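Side-chain contacts in 6-pyruvoyl tetrahydropterin synthase (Plasmodium falciparum, PDB 1Y13), which belongs to the 6-pyruvoyl tetrahydropterin synthase family and binds zinc and biopterin, with each biopterin held between neighbouring subunits of a six-chain assembly: residues A[68-71]-A[72-76]; A[38-42]-A[43-47]. All blocks are in the same frame, centred on the assembly; numbering follows the deposited sequence.

Contact 1. Residues A[68-71]-A[72-76]. With BIO (biopterin), chain G.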
loop_
_atom_site.group_PDB
_atom_site.type_symbol
_atom_site.label_atom_id
_atom_site.label_comp_id
_atom_site.label_asym_id
_atom_site.label_seq_id
_atom_site.Cartn_x
_atom_site.Cartn_y
_atom_site.Cartn_z
ATOM N N TYR A 68 -5.458 18.590 20.340
ATOM C CA TYR A 68 -5.245 17.166 20.123
ATOM C C TYR A 68 -6.210 16.279 20.903
ATOM O O TYR A 68 -6.661 16.655 21.987
ATOM C CB TYR A 68 -3.853 16.764 20.613
ATOM C CG TYR A 68 -2.670 17.467 20.007
ATOM C CD1 TYR A 68 -2.713 17.999 18.713
ATOM C CD2 TYR A 68 -1.483 17.577 20.724
ATOM C CE1 TYR A 68 -1.594 18.622 18.165
ATOM C CE2 TYR A 68 -0.359 18.192 20.179
ATOM C CZ TYR A 68 -0.419 18.719 18.905
ATOM O OH TYR A 68 0.699 19.332 18.370
ATOM N N VAL A 69 -6.479 15.080 20.383
ATOM C CA VAL A 69 -7.008 14.019 21.227
ATOM C C VAL A 69 -5.894 13.668 22.218
ATOM O O VAL A 69 -6.098 13.689 23.431
ATOM C CB VAL A 69 -7.442 12.772 20.426
ATOM C CG1 VAL A 69 -7.717 11.592 21.364
ATOM C CG2 VAL A 69 -8.670 13.074 19.589
ATOM N N ILE A 70 -4.724 13.361 21.655
ATOM C CA ILE A 70 -3.437 13.185 22.337
ATOM C C ILE A 70 -2.349 13.369 21.251
ATOM O O ILE A 70 -2.604 13.102 20.079
ATOM C CB ILE A 70 -3.315 11.795 23.085
ATOM C CG1 ILE A 70 -2.062 11.728 23.965
ATOM C CG2 ILE A 70 -3.354 10.589 22.128
ATOM C CD1 ILE A 70 -2.140 10.703 25.087
ATOM N N ASP A 71 -1.171 13.858 21.635
ATOM C CA ASP A 71 -0.049 14.058 20.705
ATOM C C ASP A 71 0.323 12.755 19.981
ATOM O O ASP A 71 0.509 11.732 20.618
ATOM C CB ASP A 71 1.167 14.603 21.458
ATOM C CG ASP A 71 2.151 15.353 20.549
ATOM O OD1 ASP A 71 2.399 14.910 19.414
ATOM O OD2 ASP A 71 2.684 16.398 20.971
ATOM N N PHE A 72 0.400 12.794 18.653
ATOM C CA PHE A 72 0.798 11.619 17.877
ATOM C C PHE A 72 2.151 11.090 18.387
ATOM O O PHE A 72 2.337 9.886 18.487
ATOM C CB PHE A 72 0.951 11.935 16.388
ATOM C CG PHE A 72 -0.352 12.128 15.635
ATOM C CD1 PHE A 72 -1.349 11.164 15.662
ATOM C CD2 PHE A 72 -0.507 13.222 14.786
ATOM C CE1 PHE A 72 -2.511 11.338 14.926
ATOM C CE2 PHE A 72 -1.665 13.402 14.039
ATOM C CZ PHE A 72 -2.678 12.474 14.118
ATOM N N SER A 73 3.076 11.994 18.723
ATOM C CA SER A 73 4.423 11.601 19.173
ATOM C C SER A 73 4.442 10.739 20.440
ATOM O O SER A 73 5.294 9.877 20.586
ATOM C CB SER A 73 5.323 12.820 19.354
ATOM O OG SER A 73 4.918 13.541 20.496
ATOM N N ILE A 74 3.499 10.963 21.348
ATOM C CA ILE A 74 3.363 10.091 22.512
ATOM C C ILE A 74 2.974 8.650 22.089
ATOM O O ILE A 74 3.542 7.669 22.572
ATOM C CB ILE A 74 2.346 10.669 23.526
ATOM C CG1 ILE A 74 2.864 12.009 24.084
ATOM C CG2 ILE A 74 2.048 9.652 24.635
ATOM C CD1 ILE A 74 1.856 12.776 24.950
ATOM N N LEU A 75 2.000 8.524 21.197
ATOM C CA LEU A 75 1.564 7.202 20.772
ATOM C C LEU A 75 2.688 6.474 20.049
ATOM O O LEU A 75 2.902 5.280 20.275
ATOM C CB LEU A 75 0.307 7.272 19.891
ATOM C CG LEU A 75 -0.931 8.029 20.395
ATOM C CD1 LEU A 75 -2.053 7.921 19.393
ATOM C CD2 LEU A 75 -1.384 7.507 21.751
ATOM N N LYS A 76 3.417 7.185 19.193
ATOM C CA LYS A 76 4.497 6.561 18.425
ATOM C C LYS A 76 5.617 6.070 19.327
ATOM O O LYS A 76 6.109 4.947 19.159
ATOM C CB LYS A 76 5.071 7.510 17.383
ATOM C CG LYS A 76 4.125 7.761 16.227
ATOM C CD LYS A 76 4.748 8.773 15.264
ATOM C CE LYS A 76 4.023 8.780 13.928
ATOM N NZ LYS A 76 4.415 7.656 13.021
HETATM N N1 BIO G . -0.677 15.253 17.292
HETATM N N2 BIO G . -2.806 14.463 17.714
HETATM C C2 BIO G . -1.985 15.257 16.975
HETATM N N3 BIO G . -2.461 16.023 15.959
HETATM C C4 BIO G . -1.658 16.835 15.229
HETATM O O4 BIO G . -2.091 17.539 14.305
HETATM C C4A BIO G . -0.209 16.861 15.502
HETATM C C8A BIO G . 0.219 16.005 16.596
HETATM N N8 BIO G . 1.518 15.996 16.893
HETATM C C7 BIO G . 2.395 16.747 16.228
HETATM C C6 BIO G . 2.037 17.541 15.179
HETATM N N5 BIO G . 0.706 17.607 14.833
HETATM C C9 BIO G . 3.127 18.368 14.520
HETATM O O9 BIO G . 2.626 19.479 13.736
HETATM C C10 BIO G . 4.137 17.704 13.560
HETATM O O10 BIO G . 3.511 17.132 12.372
HETATM C C11 BIO G . 5.186 16.867 14.316
#
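Asp71 OD1 is gripped twice by Ser73. The stronger bond comes from Ser73 N, 3.1 Å from OD1 and fairly straight at 156°. It arrives from above the carboxylate plane. Ser73 OG adds a weak bond to OD1, also at 3.1 Å. This is an N-cap: Asp71 stands just before helix 72-86 and its carboxylate satisfies an amide of the first turn. With CG swung opposite the backbone N (chi1 -157°), the carboxylate folds back over that turn. Asp71 O accepts a weak bond from Ile74 N.

The same turn forms part of a biopterin pocket. Ile70 O accepts from biopterin N2 at 2.7 Å, and Phe72 N donates to biopterin N1 at 3.0 Å in a nearly straight bond (167°). One backbone acceptor and one backbone donor thus hold N2 and N1, the two nitrogens on C2 that face this turn. The Tyr68 and Phe72 rings cover the pterin's two opposite faces. Tyr68 CD1 comes within 3.3 Å of biopterin C2, and Phe72 CD2 lies 3.2 Å from biopterin N1. Across the subunit boundary, Glu136 of the second subunit accepts from Val69 N and is also hydrogen-bonded to the biopterin.

Away from the ligand the contact is apolar. The end of Ile74 runs beside Asp71 CB, and its CD1 meets Ile70 CG1 with the two side chains nearly at right angles. Leu75 also packs on Leu57 and Val59 of strand 49-62. Its CD2 methyl rests 3.7 Å from Ile70 CG2.

Contact 2. Residues A[38-42]-A[43-47]. With BIO (biopterin), chain E.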
loop_
_atom_site.group_PDB
_atom_site.type_symbol
_atom_site.label_atom_id
_atom_site.label_comp_id
_atom_site.label_asym_id
_atom_site.label_seq_id
_atom_site.Cartn_x
_atom_site.Cartn_y
_atom_site.Cartn_z
ATOM N N PHE A 38 5.938 -20.945 17.480
ATOM C CA PHE A 38 5.057 -21.937 16.904
ATOM C C PHE A 38 3.838 -22.031 17.784
ATOM O O PHE A 38 3.927 -21.877 18.998
ATOM C CB PHE A 38 5.758 -23.299 16.682
ATOM C CG PHE A 38 6.268 -23.952 17.944
ATOM C CD1 PHE A 38 5.440 -24.751 18.700
ATOM C CD2 PHE A 38 7.585 -23.767 18.364
ATOM C CE1 PHE A 38 5.914 -25.361 19.877
ATOM C CE2 PHE A 38 8.065 -24.369 19.510
ATOM C CZ PHE A 38 7.231 -25.152 20.281
ATOM N N ILE A 39 2.686 -22.237 17.164
ATOM C CA ILE A 39 1.468 -22.488 17.919
ATOM C C ILE A 39 1.349 -23.937 18.394
ATOM O O ILE A 39 1.671 -24.872 17.679
ATOM C CB ILE A 39 0.246 -21.976 17.147
ATOM C CG1 ILE A 39 0.108 -20.474 17.436
ATOM C CG2 ILE A 39 -1.004 -22.734 17.562
ATOM C CD1 ILE A 39 -0.521 -19.689 16.331
ATOM N N ALA A 40 0.945 -24.102 19.651
ATOM C CA ALA A 40 0.668 -25.420 20.180
ATOM C C ALA A 40 -0.556 -25.330 21.086
ATOM O O ALA A 40 -0.603 -24.485 21.963
ATOM C CB ALA A 40 1.889 -25.936 20.929
ATOM N N TYR A 41 -1.563 -26.158 20.820
ATOM C CA TYR A 41 -2.739 -26.284 21.680
ATOM C C TYR A 41 -3.113 -27.764 21.733
ATOM O O TYR A 41 -2.384 -28.592 21.172
ATOM C CB TYR A 41 -3.885 -25.399 21.198
ATOM C CG TYR A 41 -4.319 -25.571 19.751
ATOM C CD1 TYR A 41 -5.244 -26.560 19.389
ATOM C CD2 TYR A 41 -3.849 -24.712 18.757
ATOM C CE1 TYR A 41 -5.660 -26.709 18.080
ATOM C CE2 TYR A 41 -4.265 -24.841 17.442
ATOM C CZ TYR A 41 -5.165 -25.844 17.110
ATOM O OH TYR A 41 -5.587 -25.981 15.805
ATOM N N ASN A 42 -4.209 -28.121 22.401
ATOM C CA ASN A 42 -4.518 -29.545 22.578
ATOM C C ASN A 42 -4.637 -30.321 21.268
ATOM O O ASN A 42 -5.466 -30.010 20.426
ATOM C CB ASN A 42 -5.761 -29.767 23.440
ATOM C CG ASN A 42 -5.473 -29.608 24.917
ATOM O OD1 ASN A 42 -4.694 -30.378 25.498
ATOM N ND2 ASN A 42 -6.100 -28.602 25.540
ATOM N N GLY A 43 -3.786 -31.328 21.109
ATOM C CA GLY A 43 -3.783 -32.167 19.910
ATOM C C GLY A 43 -3.194 -31.528 18.650
ATOM O O GLY A 43 -3.329 -32.084 17.566
ATOM N N PHE A 44 -2.548 -30.367 18.771
ATOM C CA PHE A 44 -1.967 -29.684 17.600
ATOM C C PHE A 44 -0.669 -28.970 17.938
ATOM O O PHE A 44 -0.592 -28.236 18.929
ATOM C CB PHE A 44 -2.954 -28.677 17.009
ATOM C CG PHE A 44 -2.395 -27.840 15.857
ATOM C CD1 PHE A 44 -1.734 -26.636 16.099
ATOM C CD2 PHE A 44 -2.574 -28.241 14.532
ATOM C CE1 PHE A 44 -1.247 -25.848 15.037
ATOM C CE2 PHE A 44 -2.091 -27.467 13.474
ATOM C CZ PHE A 44 -1.428 -26.264 13.729
ATOM N N ARG A 45 0.327 -29.166 17.081
ATOM C CA ARG A 45 1.636 -28.516 17.199
ATOM C C ARG A 45 2.103 -28.226 15.784
ATOM O O ARG A 45 2.043 -29.109 14.957
ATOM C CB ARG A 45 2.634 -29.468 17.876
ATOM C CG ARG A 45 3.837 -28.789 18.543
ATOM C CD ARG A 45 5.082 -28.718 17.612
ATOM N NE ARG A 45 5.794 -29.992 17.632
ATOM C CZ ARG A 45 6.597 -30.453 16.675
ATOM N NH1 ARG A 45 6.827 -29.763 15.556
ATOM N NH2 ARG A 45 7.182 -31.638 16.844
ATOM N N GLU A 46 2.536 -27.006 15.480
ATOM C CA GLU A 46 3.082 -26.726 14.147
ATOM C C GLU A 46 4.598 -26.537 14.249
ATOM O O GLU A 46 5.136 -26.358 15.347
ATOM C CB GLU A 46 2.426 -25.489 13.500
ATOM C CG GLU A 46 2.813 -24.180 14.178
ATOM C CD GLU A 46 1.968 -22.970 13.762
ATOM O OE1 GLU A 46 1.112 -23.080 12.853
ATOM O OE2 GLU A 46 2.171 -21.893 14.361
ATOM N N THR A 47 5.271 -26.565 13.105
ATOM C CA THR A 47 6.724 -26.373 13.058
ATOM C C THR A 47 7.118 -24.917 13.354
ATOM O O THR A 47 6.345 -23.980 13.120
ATOM C CB THR A 47 7.325 -26.798 11.694
ATOM O OG1 THR A 47 6.694 -26.056 10.664
ATOM C CG2 THR A 47 7.098 -28.279 11.418
HETATM N N1 BIO E . -5.024 -18.014 13.492
HETATM N N2 BIO E . -6.475 -16.593 14.626
HETATM C C2 BIO E . -5.204 -17.019 14.382
HETATM N N3 BIO E . -4.119 -16.489 14.987
HETATM C C4A BIO E . -2.555 -17.954 13.843
HETATM C C8A BIO E . -3.775 -18.497 13.212
HETATM N N8 BIO E . -3.626 -19.516 12.324
HETATM C C7 BIO E . -2.418 -20.032 12.003
HETATM C C6 BIO E . -1.268 -19.524 12.567
HETATM N N5 BIO E . -1.376 -18.512 13.472
HETATM C C9 BIO E . 0.092 -20.093 12.214
HETATM O O9 BIO E . 1.071 -19.949 13.312
HETATM C C10 BIO E . 0.697 -19.525 10.885
HETATM O O10 BIO E . 1.563 -18.404 11.150
HETATM C C11 BIO E . -0.305 -19.111 9.791
#
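Residues 38-42 and 43-47 run antiparallel, joined by a type II turn from Tyr41 to Phe44 with Gly43 at positive phi (74°). Tyr41 and Phe44 form a hydrogen-bonded pair: Tyr41 N gives to Phe44 O, and Phe44 N returns a 3.0 Å bond to Tyr41 O. Their rings lie on the same face, with planes 16° apart but slid so far that they barely overlap. Phe44 CB sits over the Tyr41 ring in a CH-pi contact, 3.8 Å from its centroid. Tyr41 OH reaches over one face of the Phe44 ring, while Ile39 CG2 touches that ring at its edge, 4.0 Å from CE1.

This is a beta hairpin, pairing the end of strand 21-41 with short strand 44-45, outermost in the sheet within this chain. Arg45 and Ala40 point to the other face. There Arg45 CD lies against the Phe38 ring, and its guanidinium bonds to Ser116.

Past the paired strands, Glu46 N donates to Ile39 O at 3.2 Å. The Glu46 side chain then turns back. CG sits between N and C of its own backbone (chi1 70°), and the chain beyond is extended. OE2 accepts from Ile39 N at 2.9 Å, from the anti side and well out of the carboxylate plane. The same carboxylate faces O9 of biopterin and comes within about 4 Å of the zinc held by His37, His49 and His51. Ile39 CD1 lies 3.2 Å from biopterin N5.

How the contacts relate
Contact 2 comes first along the chain and contact 1 follows. Their centres are about 39 Å apart, their nearest atoms about 26 Å, on opposite sides of the chain's centre. Strand 21-41 spans part of this gap: its end enters the hairpin of contact 2, while Val24 and Val26, near its start, touch Phe72 of contact 1. Contact 2 instead meets the fourth subunit's copy of contact 1. Ile39 packs on Tyr68 of that subunit, whose Ile70 and Phe72 bond the same biopterin. Each chain therefore gives one pocket a zinc-side part and another a pterin-clasping part. The site is assembled between subunits, with His88 of the third subunit also packing on Glu46.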